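Local coordinates for sugar ABC transporter substrate-binding protein (Treponema pallidum subsp. pallidum, PDB 5U2P), which probably binds a still unidentified solute, perhaps a sugar, in the periplasm and delivers it to an ABC transporter for uptake, at residues V137-F143 with M265-L271; T185-P189 with Q381-T385; V299-E305 with K371-A375; Q334-E339 with F347-A353. All blocks are in the same frame, centred on the assembly; numbering follows the deposited sequence.

Interactions 1 and 3 lie on one mixed sheet: strand 138-145 pairs with 263-267 in interaction 1 and with 300-303, which carries interaction 3; their centres are about 11 Å apart. Interaction 1 is antiparallel and mostly buried; interaction 3, partly buried though nearest the chain's centre, is parallel and adds a glutamine bridge beyond the strand end. Interactions 2 and 4 join loops or a helix end nearer the surface, with few or no backbone bonds across. Interaction 2 combines one backbone bridge with an amide over a ring, whereas interaction 4 relies on side-chain hydroxyls, an asparagine oxygen and two waters. These last two, about 32 Å apart between centres, lie on opposite sides of the chain's centre.

Interaction 1: residues V137-F143 with M265-L271; sequences VSINALF and MYFGSHL. With EDO (1,2-ethanediol), chain E.
Residues 138-143 and 265-267 run antiparallel, their short axes 173° apart and 4.6 Å at closest approach. Phe143 and Tyr266 form a hydrogen-bonded pair, with N to O distances of 2.8 Å in both directions, and Ala141 and Gly268 form the next. Leu142 with Phe267 and Asn140 with Ser269 are the non-hydrogen-bonded pairs between and beyond them. At Gly268 the segment 265-271 turns a corner, through backbone angles that call for glycine, and enters helix 270-279. Ser269 is its N-cap and accepts from Leu271 N.

His270 continues the pairing with backbone and side chain: its backbone N donates to Ile139 O, while Ile139 N donates to its ND1 at 3.1 Å. With chi1 at 87°, CG sits between the backbone N and carbonyl carbon, which brings the imidazole edge over to the strand. The Phe143 ring lies beside His270, its CZ 3.5 Å from His270 CA, and presents its edge to Gly268 O. On the Asn140 and Leu142 face, Leu142 CD1 meets Met265 CB at 3.9 Å. Ser138 OG and Ser269 OG share a 2.7 Å hydrogen bond. A 1,2-ethanediol, probably from the crystallisation liquor, is held by both ends of the Asn140 amide: its O1 donates to OD1 and its O2 accepts from ND2.

Helix 160-172 packs on Met265 and helix 191-214 on Phe267, while Tyr266 OH bonds Ser183. Strand 300-303 flanks the other edge of 138-143, where Val137 and Ser138 both face Ser303 in a classic beta bulge.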
loop_
_atom_site.group_PDB
_atom_site.type_symbol
_atom_site.label_atom_id
_atom_site.label_comp_id
_atom_site.label_asym_id
_atom_site.label_seq_id
_atom_site.Cartn_x
_atom_site.Cartn_y
_atom_site.Cartn_z
ATOM N N VAL A 137 4.079 -1.899 -0.283
ATOM C CA VAL A 137 4.933 -0.868 0.308
ATOM C C VAL A 137 4.543 -0.595 1.764
ATOM O O VAL A 137 5.394 -0.419 2.653
ATOM C CB VAL A 137 4.848 0.458 -0.486
ATOM C CG1 VAL A 137 5.616 1.565 0.232
ATOM C CG2 VAL A 137 5.402 0.259 -1.886
ATOM N N SER A 138 3.241 -0.547 1.976
ATOM C CA SER A 138 2.630 -0.102 3.214
ATOM C C SER A 138 1.332 -0.871 3.447
ATOM O O SER A 138 0.558 -1.078 2.507
ATOM C CB SER A 138 2.358 1.402 3.135
ATOM O OG SER A 138 1.674 1.837 4.281
ATOM N N ILE A 139 1.117 -1.341 4.674
ATOM C CA ILE A 139 -0.150 -1.937 5.090
ATOM C C ILE A 139 -0.792 -1.021 6.133
ATOM O O ILE A 139 -0.134 -0.631 7.085
ATOM C CB ILE A 139 0.056 -3.343 5.683
ATOM C CG1 ILE A 139 0.675 -4.270 4.628
ATOM C CG2 ILE A 139 -1.234 -3.910 6.230
ATOM C CD1 ILE A 139 -0.226 -4.667 3.514
ATOM N N ASN A 140 -2.050 -0.646 5.929
ATOM C CA ASN A 140 -2.793 0.151 6.912
ATOM C C ASN A 140 -3.459 -0.721 7.948
ATOM O O ASN A 140 -4.166 -1.676 7.614
ATOM C CB ASN A 140 -3.868 1.005 6.218
ATOM C CG ASN A 140 -3.272 2.045 5.274
ATOM O OD1 ASN A 140 -2.228 2.629 5.540
ATOM N ND2 ASN A 140 -3.931 2.251 4.142
ATOM N N ALA A 141 -3.251 -0.389 9.214
ATOM C CA ALA A 141 -3.916 -1.103 10.282
ATOM C C ALA A 141 -4.087 -0.214 11.518
ATOM O O ALA A 141 -3.501 0.869 11.613
ATOM C CB ALA A 141 -3.114 -2.372 10.622
ATOM N N LEU A 142 -4.875 -0.706 12.462
ATOM C CA LEU A 142 -5.027 -0.108 13.783
ATOM C C LEU A 142 -3.978 -0.697 14.696
ATOM O O LEU A 142 -4.034 -1.875 15.049
ATOM C CB LEU A 142 -6.427 -0.376 14.324
ATOM C CG LEU A 142 -6.769 0.296 15.656
ATOM C CD1 LEU A 142 -6.790 1.817 15.529
ATOM C CD2 LEU A 142 -8.121 -0.227 16.151
ATOM N N PHE A 143 -3.007 0.124 15.054
ATOM C CA PHE A 143 -1.953 -0.271 15.968
ATOM C C PHE A 143 -2.281 0.246 17.358
ATOM O O PHE A 143 -2.740 1.380 17.518
ATOM C CB PHE A 143 -0.626 0.256 15.472
ATOM C CG PHE A 143 -0.236 -0.305 14.144
ATOM C CD1 PHE A 143 0.335 -1.560 14.060
ATOM C CD2 PHE A 143 -0.486 0.384 12.976
ATOM C CE1 PHE A 143 0.686 -2.102 12.844
ATOM C CE2 PHE A 143 -0.133 -0.140 11.759
ATOM C CZ PHE A 143 0.448 -1.398 11.690
ATOM N N MET A 265 -4.141 4.265 20.567
ATOM C CA MET A 265 -4.330 3.694 19.241
ATOM C C MET A 265 -3.823 4.652 18.165
ATOM O O MET A 265 -3.999 5.858 18.271
ATOM C CB MET A 265 -5.808 3.397 18.987
ATOM C CG MET A 265 -6.394 2.320 19.856
ATOM S SD MET A 265 -8.130 2.038 19.494
ATOM C CE MET A 265 -8.848 3.556 20.107
ATOM N N TYR A 266 -3.212 4.086 17.130
ATOM C CA TYR A 266 -2.784 4.834 15.960
ATOM C C TYR A 266 -3.286 4.097 14.731
ATOM O O TYR A 266 -3.093 2.898 14.631
ATOM C CB TYR A 266 -1.252 4.977 15.921
ATOM C CG TYR A 266 -0.776 5.488 14.579
ATOM C CD1 TYR A 266 -0.895 6.832 14.245
ATOM C CD2 TYR A 266 -0.286 4.618 13.624
ATOM C CE1 TYR A 266 -0.462 7.297 12.998
ATOM C CE2 TYR A 266 0.120 5.067 12.391
ATOM C CZ TYR A 266 0.025 6.402 12.084
ATOM O OH TYR A 266 0.438 6.800 10.841
ATOM N N PHE A 267 -3.976 4.783 13.815
ATOM C CA PHE A 267 -4.335 4.175 12.548
ATOM C C PHE A 267 -3.480 4.741 11.426
ATOM O O PHE A 267 -3.404 5.953 11.230
ATOM C CB PHE A 267 -5.806 4.373 12.167
ATOM C CG PHE A 267 -6.147 3.670 10.893
ATOM C CD1 PHE A 267 -6.351 2.304 10.894
ATOM C CD2 PHE A 267 -6.152 4.344 9.673
ATOM C CE1 PHE A 267 -6.594 1.624 9.715
ATOM C CE2 PHE A 267 -6.402 3.671 8.510
ATOM C CZ PHE A 267 -6.627 2.312 8.526
ATOM N N GLY A 268 -2.842 3.847 10.688
ATOM C CA GLY A 268 -2.010 4.244 9.586
ATOM C C GLY A 268 -1.088 3.151 9.120
ATOM O O GLY A 268 -1.331 1.955 9.329
ATOM N N SER A 269 -0.013 3.587 8.479
ATOM C CA SER A 269 0.939 2.697 7.846
ATOM C C SER A 269 1.723 1.855 8.835
ATOM O O SER A 269 2.201 2.372 9.848
ATOM C CB SER A 269 1.929 3.502 7.022
ATOM O OG SER A 269 2.922 2.641 6.522
ATOM N N HIS A 270 1.925 0.577 8.512
ATOM C CA HIS A 270 2.767 -0.274 9.364
ATOM C C HIS A 270 4.213 0.250 9.433
ATOM O O HIS A 270 4.968 -0.139 10.334
ATOM C CB HIS A 270 2.739 -1.727 8.858
ATOM C CG HIS A 270 3.759 -2.017 7.805
ATOM N ND1 HIS A 270 3.561 -1.725 6.464
ATOM C CD2 HIS A 270 5.004 -2.548 7.890
ATOM C CE1 HIS A 270 4.634 -2.078 5.778
ATOM N NE2 HIS A 270 5.526 -2.584 6.621
ATOM N N LEU A 271 4.613 1.110 8.492
ATOM C CA LEU A 271 5.948 1.700 8.525
ATOM C C LEU A 271 6.107 2.616 9.741
ATOM O O LEU A 271 7.210 2.757 10.288
ATOM C CB LEU A 271 6.255 2.475 7.244
ATOM C CG LEU A 271 6.264 1.611 5.960
ATOM C CD1 LEU A 271 6.400 2.486 4.716
ATOM C CD2 LEU A 271 7.342 0.529 6.010
HETATM C C1 EDO E . -0.592 3.834 2.129
HETATM O O1 EDO E . -0.663 3.121 3.362
HETATM C C2 EDO E . -1.961 4.219 1.591
HETATM O O2 EDO E . -3.008 4.238 2.560
#

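Interaction 2: residues T185-P189 with Q381-T385; sequences TESFP and QAQNT
Ala382 O is gripped twice: it accepts from Phe188 N at 3.2 Å and also takes a hydrogen bond from Ser390 OG. The second backbone bond across the contact runs from Asn384 N to Glu186 O at 2.8 Å and is fairly straight; Gln383 CA also approaches this oxygen. Together the two backbone bonds enclose Ser187 and Gln383 in a single bridge, the two CA atoms 4.1 Å apart. Ahead of it, Thr185 OG1 accepts from Ser187 N in an ST turn.

The main side-chain meeting is between Phe188 and Asn384. Asn384 ND2 lies over one face of the ring, offset toward its rim and 3.3 Å from Phe188 CE1. Amide and ring planes are 72° apart, so the amide stands steeply on the ring instead of stacking flat. Gln383, bent at chi2 (-60°), brings OE1 to 3.6 Å from Ser187 CB, while its NE2 donates to the backbone oxygens of Tyr379 and Asp377.

The link between the loop leading into helix 191-214 and the one following strand 372-374 therefore depends on directional backbone bonds and on an amide whose rotation Ser390 N helps to fix through Asn384 OD1, rather than on apolar burial.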
loop_
_atom_site.group_PDB
_atom_site.type_symbol
_atom_site.label_atom_id
_atom_site.label_comp_id
_atom_site.label_asym_id
_atom_site.label_seq_id
_atom_site.Cartn_x
_atom_site.Cartn_y
_atom_site.Cartn_z
ATOM N N THR A 185 -0.450 13.304 6.016
ATOM C CA THR A 185 0.022 12.783 4.749
ATOM C C THR A 185 0.072 13.899 3.713
ATOM O O THR A 185 -0.431 14.999 3.952
ATOM C CB THR A 185 -0.890 11.684 4.185
ATOM O OG1 THR A 185 -2.085 12.304 3.698
ATOM C CG2 THR A 185 -1.244 10.636 5.252
ATOM N N GLU A 186 0.655 13.571 2.566
ATOM C CA GLU A 186 0.707 14.447 1.399
ATOM C C GLU A 186 -0.380 14.099 0.364
ATOM O O GLU A 186 -0.243 14.418 -0.826
ATOM C CB GLU A 186 2.086 14.345 0.747
ATOM C CG GLU A 186 3.235 14.843 1.613
ATOM C CD GLU A 186 3.344 16.350 1.617
ATOM O OE1 GLU A 186 2.507 17.007 2.274
ATOM O OE2 GLU A 186 4.266 16.878 0.956
ATOM N N SER A 187 -1.454 13.450 0.811
ATOM C CA SER A 187 -2.554 13.056 -0.083
ATOM C C SER A 187 -3.936 13.282 0.525
ATOM O O SER A 187 -4.084 13.493 1.728
ATOM C CB SER A 187 -2.391 11.590 -0.500
ATOM O OG SER A 187 -2.020 10.777 0.598
ATOM N N PHE A 188 -4.941 13.326 -0.351
ATOM C CA PHE A 188 -6.341 13.350 0.055
ATOM C C PHE A 188 -6.988 12.100 -0.521
ATOM O O PHE A 188 -6.557 11.608 -1.560
ATOM C CB PHE A 188 -7.091 14.604 -0.454
ATOM C CG PHE A 188 -6.572 15.905 0.103
ATOM C CD1 PHE A 188 -6.540 17.044 -0.684
ATOM C CD2 PHE A 188 -6.134 15.988 1.406
ATOM C CE1 PHE A 188 -6.058 18.242 -0.182
ATOM C CE2 PHE A 188 -5.650 17.182 1.919
ATOM C CZ PHE A 188 -5.614 18.309 1.118
ATOM N N PRO A 189 -8.008 11.561 0.153
ATOM C CA PRO A 189 -8.421 11.915 1.504
ATOM C C PRO A 189 -7.373 11.364 2.457
ATOM O O PRO A 189 -6.466 10.657 1.993
ATOM C CB PRO A 189 -9.772 11.214 1.667
ATOM C CG PRO A 189 -9.686 10.039 0.748
ATOM C CD PRO A 189 -8.799 10.444 -0.396
ATOM N N GLN A 381 -2.281 10.064 -8.338
ATOM C CA GLN A 381 -3.292 11.093 -8.594
ATOM C C GLN A 381 -3.814 11.699 -7.304
ATOM O O GLN A 381 -4.310 12.829 -7.292
ATOM C CB GLN A 381 -4.473 10.518 -9.378
ATOM C CG GLN A 381 -4.127 9.908 -10.693
ATOM C CD GLN A 381 -4.103 8.414 -10.624
ATOM O OE1 GLN A 381 -3.272 7.820 -9.924
ATOM N NE2 GLN A 381 -5.010 7.783 -11.358
ATOM N N ALA A 382 -3.700 10.935 -6.220
ATOM C CA ALA A 382 -4.255 11.339 -4.935
ATOM C C ALA A 382 -3.338 12.315 -4.201
ATOM O O ALA A 382 -3.758 12.995 -3.264
ATOM C CB ALA A 382 -4.531 10.097 -4.058
ATOM N N GLN A 383 -2.080 12.374 -4.621
ATOM C CA GLN A 383 -1.093 13.198 -3.939
ATOM C C GLN A 383 -1.276 14.667 -4.278
ATOM O O GLN A 383 -1.649 15.009 -5.399
ATOM C CB GLN A 383 0.332 12.759 -4.312
ATOM C CG GLN A 383 0.554 11.239 -4.407
ATOM C CD GLN A 383 0.273 10.507 -3.109
ATOM O OE1 GLN A 383 0.792 10.873 -2.057
ATOM N NE2 GLN A 383 -0.552 9.467 -3.178
ATOM N N ASN A 384 -1.015 15.534 -3.310
ATOM C CA ASN A 384 -0.837 16.952 -3.590
ATOM C C ASN A 384 0.625 17.228 -3.917
ATOM O O ASN A 384 1.517 16.875 -3.143
ATOM C CB ASN A 384 -1.285 17.801 -2.414
ATOM C CG ASN A 384 -2.785 17.830 -2.262
ATOM O OD1 ASN A 384 -3.471 18.634 -2.895
ATOM N ND2 ASN A 384 -3.306 16.958 -1.413
ATOM N N THR A 385 0.857 17.861 -5.067
ATOM C CA THR A 385 2.201 18.039 -5.612
ATOM C C THR A 385 2.635 19.502 -5.575
ATOM O O THR A 385 1.820 20.404 -5.766
ATOM C CB THR A 385 2.279 17.521 -7.070
ATOM O OG1 THR A 385 3.647 17.456 -7.492
ATOM C CG2 THR A 385 1.477 18.417 -8.031
#

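Interaction 3: residues V299-E305 with K371-A375; sequences VLTGSLE and KVIQA
Four backbone hydrogen bonds join Leu300-Gly302 to Lys371-Ala375 in parallel pairing. Leu300 N donates to Lys371 O at 2.9 Å and Leu300 O accepts from Ile373 N; two residues on, Gly302 N donates to Ile373 O and Gly302 O accepts from Ala375 N, also at 2.9 Å. The short strand axes diverge by 46°.

A polar clamp takes over where the strands end. Gln374 extends from the strand with CG anti to the backbone N (chi1 -180°), and its amide works at both ends: OE1 accepts from Leu304 N at 2.8 Å, and NE2 donates to Glu305 OE2 at 2.9 Å. The carboxylate receives this bond on its anti lone pair, its plane turned 40° from the amide. Ser303 OG, accepting from Glu305 N in an ST turn, shapes the same corner.

Packing contacts follow the pairing. The apolar ones are Val299 with Ile373, which cross at about a right angle with Val299 CG1 4.0 Å from Ile373 CD1, and Leu304 CD2 against Val372 CG1. Val299 CG2 presses on Lys371 O, and Leu304 slides past Gln374 in the opposite direction. Ala375 CB rests near Thr301 OG1, a hydroxyl that is itself bonded to Asp195 and Asn140. Helix 191-214 packs against Thr301 and Ile373.

Strand 300-303 thus pairs in parallel with 372-374 on one side and antiparallel with 138-145, all within one mixed, branched sheet of a protein of the bacterial extracellular solute-binding family.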
loop_
_atom_site.group_PDB
_atom_site.type_symbol
_atom_site.label_atom_id
_atom_site.label_comp_id
_atom_site.label_asym_id
_atom_site.label_seq_id
_atom_site.Cartn_x
_atom_site.Cartn_y
_atom_site.Cartn_z
ATOM N N VAL A 299 -10.863 -7.434 4.118
ATOM C CA VAL A 299 -9.636 -7.099 3.400
ATOM C C VAL A 299 -8.889 -5.971 4.109
ATOM O O VAL A 299 -9.498 -5.151 4.781
ATOM C CB VAL A 299 -9.939 -6.697 1.936
ATOM C CG1 VAL A 299 -10.449 -5.248 1.843
ATOM C CG2 VAL A 299 -8.746 -6.904 1.065
ATOM N N LEU A 300 -7.571 -5.954 3.975
ATOM C CA LEU A 300 -6.763 -4.823 4.422
ATOM C C LEU A 300 -6.596 -3.878 3.244
ATOM O O LEU A 300 -6.699 -4.303 2.092
ATOM C CB LEU A 300 -5.391 -5.280 4.927
ATOM C CG LEU A 300 -5.377 -6.177 6.165
ATOM C CD1 LEU A 300 -4.000 -6.699 6.425
ATOM C CD2 LEU A 300 -5.882 -5.418 7.372
ATOM N N THR A 301 -6.322 -2.606 3.519
ATOM C CA THR A 301 -5.839 -1.701 2.479
ATOM C C THR A 301 -4.399 -1.273 2.743
ATOM O O THR A 301 -3.875 -1.420 3.856
ATOM C CB THR A 301 -6.717 -0.425 2.334
ATOM O OG1 THR A 301 -6.402 0.513 3.374
ATOM C CG2 THR A 301 -8.208 -0.777 2.351
ATOM N N GLY A 302 -3.753 -0.764 1.697
ATOM C CA GLY A 302 -2.394 -0.258 1.803
ATOM C C GLY A 302 -1.918 0.314 0.494
ATOM O O GLY A 302 -2.717 0.625 -0.394
ATOM N N SER A 303 -0.608 0.466 0.383
ATOM C CA SER A 303 0.015 0.806 -0.868
ATOM C C SER A 303 0.624 -0.423 -1.512
ATOM O O SER A 303 1.471 -1.087 -0.907
ATOM C CB SER A 303 1.114 1.832 -0.705
ATOM O OG SER A 303 1.725 2.015 -1.976
ATOM N N LEU A 304 0.182 -0.699 -2.731
ATOM C CA LEU A 304 0.733 -1.774 -3.561
ATOM C C LEU A 304 1.595 -1.191 -4.680
ATOM O O LEU A 304 1.854 -1.850 -5.696
ATOM C CB LEU A 304 -0.402 -2.651 -4.114
ATOM C CG LEU A 304 -1.406 -3.187 -3.078
ATOM C CD1 LEU A 304 -2.494 -4.060 -3.721
ATOM C CD2 LEU A 304 -0.689 -3.965 -1.970
ATOM N N GLU A 305 2.074 0.030 -4.468
ATOM C CA GLU A 305 2.927 0.712 -5.429
ATOM C C GLU A 305 4.354 0.193 -5.318
ATOM O O GLU A 305 5.260 0.918 -4.919
ATOM C CB GLU A 305 2.886 2.227 -5.205
ATOM C CG GLU A 305 1.476 2.846 -5.418
ATOM C CD GLU A 305 1.181 3.193 -6.856
ATOM O OE1 GLU A 305 2.145 3.322 -7.641
ATOM O OE2 GLU A 305 -0.014 3.320 -7.209
ATOM N N LYS A 371 -5.412 -10.949 0.901
ATOM C CA LYS A 371 -6.564 -10.130 1.257
ATOM C C LYS A 371 -6.139 -8.688 1.510
ATOM O O LYS A 371 -6.284 -8.178 2.620
ATOM C CB LYS A 371 -7.266 -10.702 2.495
ATOM C CG LYS A 371 -7.978 -12.038 2.263
ATOM C CD LYS A 371 -8.469 -12.612 3.596
ATOM C CE LYS A 371 -9.409 -13.785 3.407
ATOM N NZ LYS A 371 -8.760 -14.877 2.659
ATOM N N VAL A 372 -5.630 -8.042 0.467
ATOM C CA VAL A 372 -5.157 -6.654 0.536
ATOM C C VAL A 372 -5.457 -5.971 -0.799
ATOM O O VAL A 372 -5.177 -6.546 -1.851
ATOM C CB VAL A 372 -3.623 -6.557 0.806
ATOM C CG1 VAL A 372 -3.204 -5.102 1.019
ATOM C CG2 VAL A 372 -3.192 -7.455 1.973
ATOM N N ILE A 373 -6.006 -4.760 -0.758
ATOM C CA ILE A 373 -6.232 -3.952 -1.939
ATOM C C ILE A 373 -5.658 -2.575 -1.741
ATOM O O ILE A 373 -5.422 -2.154 -0.608
ATOM C CB ILE A 373 -7.727 -3.863 -2.294
ATOM C CG1 ILE A 373 -8.544 -3.256 -1.140
ATOM C CG2 ILE A 373 -8.211 -5.246 -2.627
ATOM C CD1 ILE A 373 -10.053 -3.047 -1.510
ATOM N N GLN A 374 -5.374 -1.887 -2.836
ATOM C CA GLN A 374 -4.744 -0.579 -2.731
ATOM C C GLN A 374 -5.724 0.524 -2.321
ATOM O O GLN A 374 -6.749 0.774 -2.994
ATOM C CB GLN A 374 -4.068 -0.196 -4.045
ATOM C CG GLN A 374 -3.396 1.173 -3.948
ATOM C CD GLN A 374 -2.207 1.341 -4.852
ATOM O OE1 GLN A 374 -1.224 0.597 -4.756
ATOM N NE2 GLN A 374 -2.277 2.338 -5.730
ATOM N N ALA A 375 -5.389 1.198 -1.223
ATOM C CA ALA A 375 -6.140 2.348 -0.755
ATOM C C ALA A 375 -6.088 3.493 -1.753
ATOM O O ALA A 375 -5.055 3.749 -2.371
ATOM C CB ALA A 375 -5.609 2.826 0.609
#

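Interaction 4: residues Q334-E339 with F347-A353; sequences QNSFFE and FRNTTSA
Ser352 OG donates to Asn335 O, a 2.6 Å bond lying in the carbonyl plane on a lone pair. Ser352 chi1 of 58° holds the hydroxyl between the backbone N and carbonyl carbon, turned to the helix end and 3.3 Å from Phe338 CB. Asn335 reaches across, and its OD1 takes two weak bonds from Thr351: one from N at 2.7 Å, strongly bent at 121°, and one from OG1 at 3.1 Å. The asparagine and threonine side chains cross at about a right angle.

These bonds set the last turn of helix 331-337 against the returning loop, where Thr350 to Ala353 form a type I beta turn closed by Ala353 N to Thr350 O. Residues 347-353 belong to the loop that leads from helix 331-337 to helix 360-367.

Gln334, its chain bent at chi2, carries its amide across Phe347 at about a right angle, CD 3.4 Å from ring CD2, with the two planes 53° apart. Its NE2 is bonded to Leu328 O; its OE1 accepts from a water that also takes the N-H of Phe347 and hydrogen-bonds Thr350 OG1. A second water accepts from Asn335 ND2 and donates to Asn349 O. Thr350 CG2 and Ala353 CB both approach the Phe338 ring obliquely from the same side, Thr350 CG2 3.8 Å from CD1 and Ala353 CB 4.0 Å from CD2, while His341 meets the same ring edge-to-face.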
loop_
_atom_site.group_PDB
_atom_site.type_symbol
_atom_site.label_atom_id
_atom_site.label_comp_id
_atom_site.label_asym_id
_atom_site.label_seq_id
_atom_site.Cartn_x
_atom_site.Cartn_y
_atom_site.Cartn_z
ATOM N N GLN A 334 14.657 -15.873 -3.656
ATOM C CA GLN A 334 13.967 -14.935 -2.782
ATOM C C GLN A 334 14.661 -14.848 -1.417
ATOM O O GLN A 334 14.793 -13.757 -0.855
ATOM C CB GLN A 334 12.498 -15.330 -2.595
ATOM C CG GLN A 334 11.641 -15.141 -3.844
ATOM C CD GLN A 334 11.640 -13.701 -4.300
ATOM O OE1 GLN A 334 11.265 -12.802 -3.545
ATOM N NE2 GLN A 334 12.101 -13.466 -5.527
ATOM N N ASN A 335 15.104 -15.987 -0.898
ATOM C CA ASN A 335 15.756 -15.997 0.413
ATOM C C ASN A 335 17.077 -15.227 0.384
ATOM O O ASN A 335 17.350 -14.417 1.264
ATOM C CB ASN A 335 15.971 -17.430 0.888
ATOM C CG ASN A 335 14.705 -18.046 1.453
ATOM O OD1 ASN A 335 13.881 -17.354 2.055
ATOM N ND2 ASN A 335 14.543 -19.349 1.265
ATOM N N SER A 336 17.864 -15.447 -0.658
ATOM C CA SER A 336 19.095 -14.702 -0.866
ATOM C C SER A 336 18.823 -13.214 -1.042
ATOM O O SER A 336 19.453 -12.368 -0.407
ATOM C CB SER A 336 19.832 -15.265 -2.081
ATOM O OG SER A 336 20.997 -14.521 -2.367
ATOM N N PHE A 337 17.850 -12.890 -1.881
ATOM C CA PHE A 337 17.501 -11.509 -2.155
ATOM C C PHE A 337 17.120 -10.727 -0.900
ATOM O O PHE A 337 17.519 -9.572 -0.730
ATOM C CB PHE A 337 16.356 -11.506 -3.186
ATOM C CG PHE A 337 15.931 -10.141 -3.656
ATOM C CD1 PHE A 337 16.853 -9.235 -4.137
ATOM C CD2 PHE A 337 14.586 -9.790 -3.667
ATOM C CE1 PHE A 337 16.456 -7.995 -4.592
ATOM C CE2 PHE A 337 14.178 -8.540 -4.117
ATOM C CZ PHE A 337 15.114 -7.644 -4.582
ATOM N N PHE A 338 16.322 -11.338 -0.026
ATOM C CA PHE A 338 15.802 -10.634 1.128
ATOM C C PHE A 338 16.755 -10.653 2.321
ATOM O O PHE A 338 16.400 -10.177 3.403
ATOM C CB PHE A 338 14.437 -11.198 1.518
ATOM C CG PHE A 338 13.300 -10.507 0.795
ATOM C CD1 PHE A 338 12.861 -10.966 -0.434
ATOM C CD2 PHE A 338 12.750 -9.347 1.304
ATOM C CE1 PHE A 338 11.852 -10.303 -1.117
ATOM C CE2 PHE A 338 11.742 -8.672 0.623
ATOM C CZ PHE A 338 11.292 -9.158 -0.591
ATOM N N GLU A 339 17.963 -11.170 2.119
ATOM C CA GLU A 339 19.039 -10.933 3.085
ATOM C C GLU A 339 19.554 -9.498 2.925
ATOM O O GLU A 339 20.207 -8.961 3.817
ATOM C CB GLU A 339 20.166 -11.947 2.905
ATOM C CG GLU A 339 19.782 -13.341 3.378
ATOM C CD GLU A 339 20.872 -14.362 3.140
ATOM O OE1 GLU A 339 21.959 -13.968 2.670
ATOM O OE2 GLU A 339 20.642 -15.558 3.421
ATOM N N PHE A 347 6.904 -13.188 -2.058
ATOM C CA PHE A 347 6.529 -14.592 -2.126
ATOM C C PHE A 347 6.362 -15.256 -0.754
ATOM O O PHE A 347 6.967 -14.859 0.248
ATOM C CB PHE A 347 7.571 -15.375 -2.943
ATOM C CG PHE A 347 7.572 -15.040 -4.415
ATOM C CD1 PHE A 347 6.824 -15.786 -5.312
ATOM C CD2 PHE A 347 8.322 -13.976 -4.896
ATOM C CE1 PHE A 347 6.822 -15.475 -6.658
ATOM C CE2 PHE A 347 8.326 -13.661 -6.236
ATOM C CZ PHE A 347 7.571 -14.413 -7.125
ATOM N N ARG A 348 5.504 -16.268 -0.750
ATOM C CA ARG A 348 5.343 -17.208 0.358
ATOM C C ARG A 348 6.667 -17.843 0.797
ATOM O O ARG A 348 7.496 -18.201 -0.038
ATOM C CB ARG A 348 4.387 -18.320 -0.081
ATOM C CG ARG A 348 3.356 -18.752 0.921
ATOM C CD ARG A 348 2.325 -19.657 0.239
ATOM N NE ARG A 348 1.638 -18.975 -0.859
ATOM C CZ ARG A 348 0.728 -18.024 -0.685
ATOM N NH1 ARG A 348 0.405 -17.649 0.545
ATOM N NH2 ARG A 348 0.140 -17.451 -1.728
ATOM N N ASN A 349 6.846 -18.004 2.111
ATOM C CA ASN A 349 7.961 -18.782 2.664
ATOM C C ASN A 349 9.336 -18.196 2.354
ATOM O O ASN A 349 10.276 -18.927 2.054
ATOM C CB ASN A 349 7.901 -20.224 2.152
ATOM C CG ASN A 349 6.563 -20.887 2.434
ATOM O OD1 ASN A 349 5.974 -20.690 3.502
ATOM N ND2 ASN A 349 6.072 -21.672 1.476
ATOM N N THR A 350 9.440 -16.875 2.434
ATOM C CA THR A 350 10.719 -16.186 2.337
ATOM C C THR A 350 11.308 -16.045 3.739
ATOM O O THR A 350 11.025 -15.079 4.452
ATOM C CB THR A 350 10.557 -14.809 1.692
ATOM O OG1 THR A 350 9.994 -14.972 0.378
ATOM C CG2 THR A 350 11.882 -14.106 1.566
ATOM N N THR A 351 12.118 -17.029 4.119
ATOM C CA THR A 351 12.630 -17.131 5.486
ATOM C C THR A 351 13.430 -15.909 5.936
ATOM O O THR A 351 13.351 -15.504 7.092
ATOM C CB THR A 351 13.522 -18.384 5.638
ATOM O OG1 THR A 351 14.731 -18.224 4.878
ATOM C CG2 THR A 351 12.792 -19.618 5.154
ATOM N N SER A 352 14.202 -15.326 5.024
ATOM C CA SER A 352 15.071 -14.200 5.350
ATOM C C SER A 352 14.337 -12.878 5.485
ATOM O O SER A 352 14.907 -11.900 5.977
ATOM C CB SER A 352 16.157 -14.067 4.289
ATOM O OG SER A 352 15.568 -13.892 3.011
ATOM N N ALA A 353 13.079 -12.832 5.042
ATOM C CA ALA A 353 12.277 -11.635 5.206
ATOM C C ALA A 353 11.716 -11.631 6.620
ATOM O O ALA A 353 11.074 -12.585 7.050
ATOM C CB ALA A 353 11.148 -11.567 4.165
HETATM O O HOH W 1 9.683 -12.863 -1.467
HETATM O O HOH W 2 11.910 -21.097 1.955
#